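PDB 6PYO: cDNA FLJ56608, highly similar to Homo sapiens chloride channel, calcium activated, family member 1 (CLCA1), mRNA from Homo sapiens, which probably regulates calcium-activated chloride conductance and mucus secretion by goblet cells, this chain being its von Willebrand factor type A (VWA) domain. Local coordinates for residues C10-K15 and I109-D114; R27-G32 and R76-A81; Q58-Q63 and I98-P103; I134-L139 and G156-A161. All coordinates share one frame; numbering follows the deposited sequence.

Interaction 1 of 4, residues C10-K15 and I109-D114; sequences CLVLDK and IVLLTD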
# COMPACT_ATOMS: atom_id res chain seq x y z
N CYS A 10 -4.66 -1.54 -3.65
CA CYS A 10 -3.29 -1.35 -4.05
C CYS A 10 -2.41 -1.48 -2.82
O CYS A 10 -2.59 -0.73 -1.86
CB CYS A 10 -3.06 0.01 -4.74
SG CYS A 10 -1.49 -0.06 -5.68
N LEU A 11 -1.54 -2.46 -2.83
CA LEU A 11 -0.47 -2.53 -1.85
C LEU A 11 0.53 -1.42 -2.15
O LEU A 11 0.98 -1.26 -3.30
CB LEU A 11 0.22 -3.89 -1.90
CG LEU A 11 -0.32 -5.01 -1.08
CD1 LEU A 11 -1.84 -5.04 -1.34
CD2 LEU A 11 0.32 -6.34 -1.40
N VAL A 12 0.87 -0.66 -1.13
CA VAL A 12 1.88 0.38 -1.21
C VAL A 12 2.93 0.05 -0.15
O VAL A 12 2.64 0.07 1.05
CB VAL A 12 1.29 1.78 -1.03
CG1 VAL A 12 2.38 2.82 -1.16
CG2 VAL A 12 0.23 2.00 -2.11
N LEU A 13 4.12 -0.33 -0.62
CA LEU A 13 5.07 -1.06 0.20
C LEU A 13 6.34 -0.23 0.33
O LEU A 13 7.01 0.04 -0.67
CB LEU A 13 5.36 -2.42 -0.41
CG LEU A 13 4.13 -3.28 -0.66
CD1 LEU A 13 4.54 -4.55 -1.34
CD2 LEU A 13 3.40 -3.56 0.63
N ASP A 14 6.71 0.09 1.56
CA ASP A 14 7.92 0.85 1.87
C ASP A 14 9.13 -0.06 1.78
O ASP A 14 9.27 -1.01 2.57
CB ASP A 14 7.73 1.43 3.27
CG ASP A 14 8.81 2.42 3.66
OD1 ASP A 14 9.92 2.37 3.08
OD2 ASP A 14 8.52 3.23 4.57
N LYS A 15 10.01 0.19 0.78
CA LYS A 15 11.27 -0.53 0.68
C LYS A 15 12.47 0.39 0.94
O LYS A 15 13.58 0.11 0.48
CB LYS A 15 11.42 -1.21 -0.69
CG LYS A 15 11.31 -0.24 -1.88
CD LYS A 15 12.25 -0.56 -3.02
CE LYS A 15 13.71 -0.66 -2.60
NZ LYS A 15 14.42 0.65 -2.63
N ILE A 109 -6.09 1.36 -0.25
CA ILE A 109 -4.63 1.26 -0.20
C ILE A 109 -4.26 0.53 1.09
O ILE A 109 -4.83 0.79 2.16
CB ILE A 109 -3.99 2.65 -0.25
CG1 ILE A 109 -3.91 3.17 -1.69
CG2 ILE A 109 -2.62 2.59 0.38
CD1 ILE A 109 -5.20 3.26 -2.39
N VAL A 110 -3.39 -0.47 0.98
CA VAL A 110 -2.77 -1.10 2.15
C VAL A 110 -1.34 -0.54 2.19
O VAL A 110 -0.49 -0.92 1.37
CB VAL A 110 -2.80 -2.63 2.07
CG1 VAL A 110 -2.11 -3.24 3.29
CG2 VAL A 110 -4.28 -3.14 2.00
N LEU A 111 -1.09 0.36 3.13
CA LEU A 111 0.19 1.06 3.28
C LEU A 111 1.01 0.37 4.35
O LEU A 111 0.68 0.45 5.55
CB LEU A 111 -0.04 2.52 3.64
CG LEU A 111 1.20 3.41 3.81
CD1 LEU A 111 2.13 3.24 2.60
CD2 LEU A 111 0.75 4.85 3.97
N LEU A 112 2.06 -0.33 3.93
CA LEU A 112 2.92 -1.06 4.87
C LEU A 112 4.22 -0.24 4.97
O LEU A 112 4.97 -0.09 3.99
CB LEU A 112 3.17 -2.50 4.41
CG LEU A 112 1.91 -3.38 4.17
CD1 LEU A 112 2.23 -4.81 3.79
CD2 LEU A 112 1.01 -3.41 5.37
N THR A 113 4.45 0.34 6.14
CA THR A 113 5.61 1.24 6.26
C THR A 113 6.04 1.34 7.70
O THR A 113 5.23 1.13 8.62
CB THR A 113 5.29 2.65 5.73
OG1 THR A 113 6.40 3.54 5.90
CG2 THR A 113 4.10 3.22 6.53
N ASP A 114 7.32 1.74 7.92
CA ASP A 114 7.72 2.13 9.27
C ASP A 114 7.24 3.53 9.63
O ASP A 114 7.33 3.93 10.80
CB ASP A 114 9.25 2.00 9.49
CG ASP A 114 10.10 2.86 8.57
OD1 ASP A 114 9.70 3.93 8.09
OD2 ASP A 114 11.24 2.43 8.34
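Strands 10-14 and 109-113 run side by side in the same direction, 15° apart, with their axes approaching to 4.7 Å. Four backbone bonds join them in parallel ladder fashion, Val12 and Val110 each using both their N-H and their carbonyl; the straightest runs from Val12 N to Val110 O (2.9 Å, 175° at the hydrogen). Packing is closest between Leu13 and Leu112, which lie alongside each other, pointing the same way beneath helix 24-39, with CD2 of Leu13 meeting CD1 of Leu112 at 3.6 Å. On the opposite face, under helix 87-99, CG2 of Val12 touches CG2 of Ile109 at 3.8 Å while Val12 CG1 meets Leu111 CD1. The Leu11-Val110 pair is looser: Leu11 CD1 comes no nearer than 4.3 Å to Val110 CB, and Val110 is partly exposed. These are central strands of the VWA α/β fold, and their C-terminal ends lead into the metal ion-dependent adhesion site, where Ser16, Ser18 and Thr85 bind calcium. There the side chain of Asp14, CG anti to its backbone N (chi1 -171°), receives the Thr113 hydroxyl on the anti lone pair of OD2, Thr113 OG1 to Asp14 OD2 being 2.5 Å, while OD1 bonds to Ser16 OG. An alanine in place of Asp14 would probably leave Thr113 and the calcium ligand Ser16 less firmly positioned. Asp114 OD1 stands 3.8 Å from Asp14 OD2, a proximity of like charges that the calcium and Arg24, salt-bridged to Asp114 OD2 beside its bond to Ser18 OG, are likely to temper.

Interaction 2 of 4, residues R27-G32 and R76-A81; sequences RLNQAG and RLPAAA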
# COMPACT_ATOMS: atom_id res chain seq x y z
N ARG A 27 8.80 -8.38 8.25
CA ARG A 27 7.42 -8.23 8.69
C ARG A 27 6.55 -7.68 7.57
O ARG A 27 5.39 -8.11 7.41
CB ARG A 27 7.36 -7.34 9.92
CG ARG A 27 7.67 -8.10 11.20
CD ARG A 27 7.74 -7.16 12.42
NE ARG A 27 9.11 -6.74 12.69
CZ ARG A 27 9.48 -5.48 12.88
NH1 ARG A 27 8.58 -4.51 12.87
NH2 ARG A 27 10.76 -5.18 13.10
N LEU A 28 7.07 -6.74 6.78
CA LEU A 28 6.32 -6.28 5.63
C LEU A 28 6.02 -7.44 4.70
O LEU A 28 4.88 -7.61 4.25
CB LEU A 28 7.07 -5.17 4.89
CG LEU A 28 6.40 -4.64 3.62
CD1 LEU A 28 6.75 -3.17 3.42
CD2 LEU A 28 6.85 -5.45 2.40
N ASN A 29 7.02 -8.27 4.42
CA ASN A 29 6.82 -9.39 3.51
C ASN A 29 5.83 -10.40 4.08
O ASN A 29 5.01 -10.95 3.34
CB ASN A 29 8.14 -10.08 3.18
CG ASN A 29 8.96 -9.31 2.19
OD1 ASN A 29 8.41 -8.61 1.34
ND2 ASN A 29 10.27 -9.40 2.30
N GLN A 30 5.89 -10.65 5.39
CA GLN A 30 4.94 -11.54 6.04
C GLN A 30 3.52 -11.01 5.90
O GLN A 30 2.60 -11.76 5.53
CB GLN A 30 5.27 -11.66 7.53
CG GLN A 30 6.13 -12.82 7.94
CD GLN A 30 6.33 -12.87 9.45
OE1 GLN A 30 7.24 -12.23 10.00
NE2 GLN A 30 5.46 -13.61 10.14
N ALA A 31 3.31 -9.73 6.20
CA ALA A 31 1.99 -9.13 6.10
C ALA A 31 1.49 -9.15 4.65
O ALA A 31 0.32 -9.49 4.40
CB ALA A 31 2.01 -7.70 6.64
N GLY A 32 2.37 -8.78 3.70
CA GLY A 32 2.01 -8.83 2.30
C GLY A 32 1.67 -10.24 1.82
O GLY A 32 0.73 -10.43 1.06
N ARG A 76 6.55 -10.52 -6.08
CA ARG A 76 7.04 -9.17 -6.30
C ARG A 76 7.17 -8.36 -5.02
O ARG A 76 7.40 -7.15 -5.10
CB ARG A 76 6.14 -8.42 -7.28
CG ARG A 76 5.96 -9.20 -8.53
CD ARG A 76 5.23 -8.48 -9.64
NE ARG A 76 5.15 -9.40 -10.78
CZ ARG A 76 4.46 -9.19 -11.89
NH1 ARG A 76 3.77 -8.09 -12.06
NH2 ARG A 76 4.46 -10.11 -12.84
N LEU A 77 7.00 -8.98 -3.86
CA LEU A 77 7.22 -8.27 -2.62
C LEU A 77 8.70 -7.91 -2.52
O LEU A 77 9.55 -8.66 -3.01
CB LEU A 77 6.79 -9.14 -1.43
CG LEU A 77 5.28 -9.46 -1.34
CD1 LEU A 77 5.00 -10.55 -0.29
CD2 LEU A 77 4.47 -8.21 -1.01
N PRO A 78 9.04 -6.75 -1.94
CA PRO A 78 10.44 -6.26 -2.01
C PRO A 78 11.42 -7.20 -1.32
O PRO A 78 11.24 -7.58 -0.17
CB PRO A 78 10.40 -4.90 -1.30
CG PRO A 78 8.95 -4.65 -0.91
CD PRO A 78 8.16 -5.90 -1.13
N ALA A 79 12.49 -7.52 -2.02
CA ALA A 79 13.55 -8.34 -1.44
C ALA A 79 14.53 -7.52 -0.59
O ALA A 79 15.18 -8.08 0.31
CB ALA A 79 14.31 -9.05 -2.57
N ALA A 80 14.65 -6.22 -0.83
CA ALA A 80 15.70 -5.46 -0.16
C ALA A 80 15.26 -4.03 0.11
O ALA A 80 14.40 -3.47 -0.58
CB ALA A 80 16.99 -5.48 -0.99
N ALA A 81 15.91 -3.42 1.09
CA ALA A 81 15.58 -2.09 1.57
C ALA A 81 16.74 -1.16 1.27
O ALA A 81 17.90 -1.48 1.57
CB ALA A 81 15.30 -2.13 3.08
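One turn and a half of helix, residues 27-32, faces an irregular run without helix or strand at 76-81, and the backbones come nearest at Asn29 and Leu77, whose CA atoms are 6.2 Å apart. In the VWA fold this joins helix 24-39, which packs on one face of the central sheet, to the loop between helices 67-74 and 87-99. Asn29 makes the polar link. Its CG is anti to the carbonyl carbon (chi1 -77°), so the amide reaches toward the backbone of 76-81, and ND2 donates to Pro78 O at 3.2 Å. Pro78 O lies in the Asn29 amide plane, and ND2 approaches nearly along the Pro78 C=O axis, though at 152° at the hydrogen the bond is somewhat bent. The other end of the amide, OD1, rests against Leu77 CB at 3.3 Å as the two side chains slide past each other in opposite directions. Leu28, CG anti to its backbone N, crosses Pro78 at about a right angle and sets CD2 3.8 Å from Pro78 CD; both residues also touch Leu13 of the sheet. Leu77 points at the helix where it has no side chain: a CB on Gly32 would collide with Leu77 CD2, which instead lies 4.2 Å from Gly32 CA.

Interaction 3 of 4, residues Q58-Q63 and I98-P103; sequences QSELIQ and IRKKYP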
# COMPACT_ATOMS: atom_id res chain seq x y z
N GLN A 58 5.11 -2.42 -9.10
CA GLN A 58 5.40 -3.83 -9.27
C GLN A 58 4.30 -4.54 -10.05
O GLN A 58 4.56 -5.51 -10.76
CB GLN A 58 5.59 -4.53 -7.92
CG GLN A 58 6.66 -3.98 -7.09
CD GLN A 58 8.02 -4.01 -7.82
OE1 GLN A 58 8.34 -4.96 -8.51
NE2 GLN A 58 8.80 -2.96 -7.68
N SER A 59 3.05 -4.08 -9.93
CA SER A 59 1.97 -4.69 -10.69
C SER A 59 0.82 -3.71 -10.85
O SER A 59 0.37 -3.09 -9.87
CB SER A 59 1.45 -5.97 -10.02
OG SER A 59 0.35 -6.50 -10.75
N GLU A 60 0.40 -3.53 -12.10
CA GLU A 60 -0.87 -2.91 -12.40
C GLU A 60 -1.99 -3.72 -11.75
O GLU A 60 -1.78 -4.83 -11.25
CB GLU A 60 -1.07 -2.84 -13.92
CG GLU A 60 0.07 -2.16 -14.67
CD GLU A 60 -0.04 -0.64 -14.66
OE1 GLU A 60 0.58 -0.01 -15.55
OE2 GLU A 60 -0.72 -0.09 -13.76
N LEU A 61 -3.18 -3.17 -11.79
CA LEU A 61 -4.32 -3.91 -11.26
C LEU A 61 -4.43 -5.24 -11.99
O LEU A 61 -4.52 -5.28 -13.21
CB LEU A 61 -5.59 -3.10 -11.42
CG LEU A 61 -5.77 -1.89 -10.52
CD1 LEU A 61 -7.18 -1.35 -10.79
CD2 LEU A 61 -5.55 -2.24 -9.05
N ILE A 62 -4.38 -6.33 -11.24
CA ILE A 62 -4.78 -7.62 -11.78
C ILE A 62 -5.83 -8.23 -10.85
O ILE A 62 -5.91 -7.93 -9.66
CB ILE A 62 -3.58 -8.57 -11.99
CG1 ILE A 62 -2.98 -9.00 -10.66
CG2 ILE A 62 -2.49 -7.91 -12.82
CD1 ILE A 62 -2.59 -10.50 -10.68
N GLN A 63 -6.68 -9.06 -11.44
CA GLN A 63 -7.79 -9.63 -10.73
C GLN A 63 -7.37 -10.97 -10.10
O GLN A 63 -6.60 -11.73 -10.69
CB GLN A 63 -8.97 -9.82 -11.67
CG GLN A 63 -10.31 -9.85 -10.95
CD GLN A 63 -11.41 -10.01 -11.91
OE1 GLN A 63 -11.18 -10.44 -13.04
NE2 GLN A 63 -12.62 -9.64 -11.51
N ILE A 98 -4.66 2.75 -9.97
CA ILE A 98 -6.08 2.45 -9.88
C ILE A 98 -6.81 3.11 -11.02
O ILE A 98 -7.61 2.48 -11.72
CB ILE A 98 -6.64 2.87 -8.53
CG1 ILE A 98 -6.05 1.97 -7.43
CG2 ILE A 98 -8.16 2.71 -8.56
CD1 ILE A 98 -6.16 2.58 -6.05
N ARG A 99 -6.53 4.40 -11.23
CA ARG A 99 -7.21 5.20 -12.22
C ARG A 99 -6.91 4.78 -13.63
O ARG A 99 -7.52 5.35 -14.55
CB ARG A 99 -6.85 6.67 -12.08
CG ARG A 99 -7.47 7.30 -10.87
CD ARG A 99 -6.90 8.66 -10.53
NE ARG A 99 -7.59 9.18 -9.35
CZ ARG A 99 -7.04 9.99 -8.46
NH1 ARG A 99 -5.77 10.36 -8.60
NH2 ARG A 99 -7.77 10.40 -7.42
N LYS A 100 -5.97 3.84 -13.85
CA LYS A 100 -5.90 3.31 -15.21
C LYS A 100 -7.17 2.57 -15.59
O LYS A 100 -7.41 2.34 -16.78
CB LYS A 100 -4.70 2.38 -15.40
CG LYS A 100 -3.35 3.11 -15.23
CD LYS A 100 -2.31 2.59 -16.21
CE LYS A 100 -0.88 2.79 -15.71
NZ LYS A 100 -0.46 4.21 -15.65
N LYS A 101 -8.00 2.17 -14.61
CA LYS A 101 -9.19 1.37 -14.86
C LYS A 101 -10.43 1.92 -14.17
O LYS A 101 -11.54 1.81 -14.71
CB LYS A 101 -8.99 -0.11 -14.40
CG LYS A 101 -8.07 -0.95 -15.29
CD LYS A 101 -8.90 -1.84 -16.23
CE LYS A 101 -9.20 -3.22 -15.63
NZ LYS A 101 -10.37 -3.94 -16.26
N TYR A 102 -10.26 2.49 -12.98
CA TYR A 102 -11.37 2.72 -12.07
C TYR A 102 -11.17 4.02 -11.30
O TYR A 102 -10.03 4.47 -11.11
CB TYR A 102 -11.49 1.55 -11.07
CG TYR A 102 -11.75 0.22 -11.74
CD1 TYR A 102 -12.95 -0.02 -12.42
CD2 TYR A 102 -10.83 -0.82 -11.67
CE1 TYR A 102 -13.21 -1.25 -13.03
CE2 TYR A 102 -11.07 -2.05 -12.28
CZ TYR A 102 -12.26 -2.25 -12.96
OH TYR A 102 -12.48 -3.48 -13.57
N PRO A 103 -12.25 4.61 -10.81
CA PRO A 103 -12.12 5.66 -9.80
C PRO A 103 -11.50 5.15 -8.51
O PRO A 103 -11.54 3.95 -8.19
CB PRO A 103 -13.56 6.13 -9.56
CG PRO A 103 -14.46 5.27 -10.44
CD PRO A 103 -13.64 4.14 -10.97
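The sheet's edge strand, 55-63, meets the C-terminal end of helix 87-99 here, at the surface of the VWA α/β fold. A classic beta bulge at Gln58 and Ser59, both opposite Met48, lies where the chain turns a corner within strand 55-63. Ile98 O accepts from both Lys101 N and Tyr102 N at 2.9 Å, which holds the turn that follows the helix. Leu61 points toward this turn, its CG anti to the carbonyl carbon, and touches with a single methyl: CD1 lies 4.0 Å from Ile98 O, and also in the plane of the Tyr102 ring, at its edge, 3.8 Å from Tyr102 CD2. One face of that ring is covered by Lys101 CB, 3.3 Å above the plane and offset toward the rim. Lys101 and Tyr102 both also meet Trp45, the former as a cation-pi pair. Glu60, bent at chi2 (-83°), crosses the Lys100 chain at about a right angle, with OE1 3.2 Å from CE of Lys100. An alanine in place of Glu60 removes the carboxylate and would probably leave the Lys100 chain less restrained. Since Glu60 OE1 is 4.3 Å from Lys100 NZ, beyond a salt bridge, their charge attraction is likely to be modest.

Interaction 4 of 4, residues I134-L139 and G156-A161; sequences IHTVAL and GLQTYA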
# COMPACT_ATOMS: atom_id res chain seq x y z
N ILE A 134 -7.39 4.41 3.16
CA ILE A 134 -6.01 4.05 3.41
C ILE A 134 -5.91 3.26 4.72
O ILE A 134 -6.12 3.80 5.81
CB ILE A 134 -5.10 5.28 3.44
CG1 ILE A 134 -5.19 6.06 2.12
CG2 ILE A 134 -3.67 4.86 3.61
CD1 ILE A 134 -4.83 7.51 2.24
N HIS A 135 -5.61 1.96 4.62
CA HIS A 135 -5.21 1.13 5.74
C HIS A 135 -3.71 1.29 5.92
O HIS A 135 -2.96 1.25 4.94
CB HIS A 135 -5.55 -0.33 5.47
CG HIS A 135 -6.96 -0.55 5.00
ND1 HIS A 135 -8.06 -0.33 5.81
CD2 HIS A 135 -7.44 -1.03 3.83
CE1 HIS A 135 -9.16 -0.63 5.15
NE2 HIS A 135 -8.82 -1.01 3.92
N THR A 136 -3.27 1.47 7.16
CA THR A 136 -1.86 1.63 7.48
C THR A 136 -1.45 0.53 8.44
O THR A 136 -2.17 0.21 9.39
CB THR A 136 -1.56 3.02 8.07
OG1 THR A 136 -2.33 3.24 9.26
CG2 THR A 136 -1.92 4.11 7.07
N VAL A 137 -0.32 -0.10 8.16
CA VAL A 137 0.36 -1.02 9.06
C VAL A 137 1.71 -0.38 9.37
O VAL A 137 2.58 -0.23 8.48
CB VAL A 137 0.51 -2.42 8.47
CG1 VAL A 137 0.97 -3.39 9.56
CG2 VAL A 137 -0.81 -2.91 7.88
N ALA A 138 1.88 0.04 10.62
CA ALA A 138 3.12 0.63 11.09
C ALA A 138 4.08 -0.49 11.46
O ALA A 138 3.76 -1.32 12.30
CB ALA A 138 2.84 1.54 12.29
N LEU A 139 5.25 -0.53 10.82
CA LEU A 139 6.18 -1.63 11.03
C LEU A 139 7.35 -1.24 11.93
O LEU A 139 8.18 -2.08 12.28
CB LEU A 139 6.68 -2.14 9.67
CG LEU A 139 5.51 -2.73 8.86
CD1 LEU A 139 5.84 -2.90 7.42
CD2 LEU A 139 5.07 -4.07 9.48
N GLY A 156 -9.78 4.28 7.06
CA GLY A 156 -9.03 3.06 6.95
C GLY A 156 -8.73 2.49 8.29
O GLY A 156 -8.88 3.16 9.30
N LEU A 157 -8.29 1.23 8.31
CA LEU A 157 -7.86 0.59 9.54
C LEU A 157 -6.37 0.81 9.80
O LEU A 157 -5.55 0.87 8.86
CB LEU A 157 -8.15 -0.90 9.52
CG LEU A 157 -9.61 -1.29 9.21
CD1 LEU A 157 -9.79 -2.81 9.34
CD2 LEU A 157 -10.58 -0.58 10.12
N GLN A 158 -6.02 0.92 11.08
CA GLN A 158 -4.65 1.05 11.55
C GLN A 158 -4.27 -0.19 12.35
O GLN A 158 -5.08 -0.69 13.14
CB GLN A 158 -4.48 2.27 12.44
CG GLN A 158 -5.14 3.52 11.95
CD GLN A 158 -5.45 4.47 13.10
OE1 GLN A 158 -6.45 5.19 13.08
NE2 GLN A 158 -4.57 4.49 14.11
N THR A 159 -3.04 -0.67 12.18
CA THR A 159 -2.58 -1.86 12.88
C THR A 159 -1.07 -1.75 13.12
O THR A 159 -0.40 -0.87 12.57
CB THR A 159 -2.96 -3.14 12.12
OG1 THR A 159 -2.13 -4.23 12.55
CG2 THR A 159 -2.84 -2.98 10.61
N TYR A 160 -0.57 -2.64 13.99
CA TYR A 160 0.75 -2.56 14.62
C TYR A 160 0.89 -1.28 15.46
O TYR A 160 2.01 -0.86 15.77
CB TYR A 160 1.88 -2.64 13.58
CG TYR A 160 2.95 -3.71 13.81
CD1 TYR A 160 2.85 -4.96 13.19
CD2 TYR A 160 4.08 -3.46 14.60
CE1 TYR A 160 3.82 -5.93 13.38
CE2 TYR A 160 5.05 -4.43 14.80
CZ TYR A 160 4.91 -5.66 14.18
OH TYR A 160 5.85 -6.64 14.36
N ALA A 161 -0.23 -0.67 15.84
CA ALA A 161 -0.24 0.64 16.49
C ALA A 161 -1.46 0.81 17.41
O ALA A 161 -2.29 1.70 17.21
CB ALA A 161 -0.22 1.75 15.42
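His135 and the backbone of Leu157 make the most distinctive bond between segments 134-139 and 156-161: Leu157 N donates to His135 ND1 at 3.0 Å, almost straight (175°) and close to the ring plane at its edge. The ring thus takes the place of a backbone acceptor. Beyond it the pairing is a short parallel ladder, with Thr136 N bonded to Leu157 O at 2.9 Å, and Thr136 O and Ala138 N both meeting backbone atoms of Thr159. Val137 and Thr159 lie side by side, pointing the same way, and are pressed together tightly, CG2 to CG2 3.4 Å. Gly156 brings its CA to 3.2 Å from Ile134 O as a CA-H...O contact; a side chain at this position would run into that carbonyl. A second shell sets these groups. His135 NE2 is bonded to Glu108 OE1, which fixes the ring's rotation and is consistent with NE2 bearing the proton while ND1 accepts. Thr136 OG1, held in the crowded position between backbone N and carbonyl carbon (chi1 59°), bonds to Ser151 OG, which also bonds to Ile134 O. The two strands are joined through helix 145-152 as a beta-alpha-beta crossover; Thr136 and Ala138 pack on Leu147 of that helix. Strand 133-138 pairs on its other edge with strand 108-113, whereas strand 158-159 forms the edge of the sheet within this chain, and Tyr160 touches Arg27 of helix 24-39.

Overall arrangement
From the N terminus, strand 8-14 opens the loop that interaction 1 closes at residues 109-114, and this long excursion contains both interactions 2 and 3. These two cross: residues 58-63 fall between the segments of interaction 2, and residues 76-81 between those of interaction 3. They also touch, Arg76 NH1 lying 3.0 Å from Gln58 O in a probable hydrogen bond. Interaction 4 follows in series, closing the last, short loop. Interaction 1 sits near the centre of the sheet, with interactions 3 and 4 on opposite sides of the chain's centre, about 22 Å apart between centres. Leu28 packs on Asp14, Leu112 and Leu139, so helix 24-39 connects interactions 1, 2 and 4.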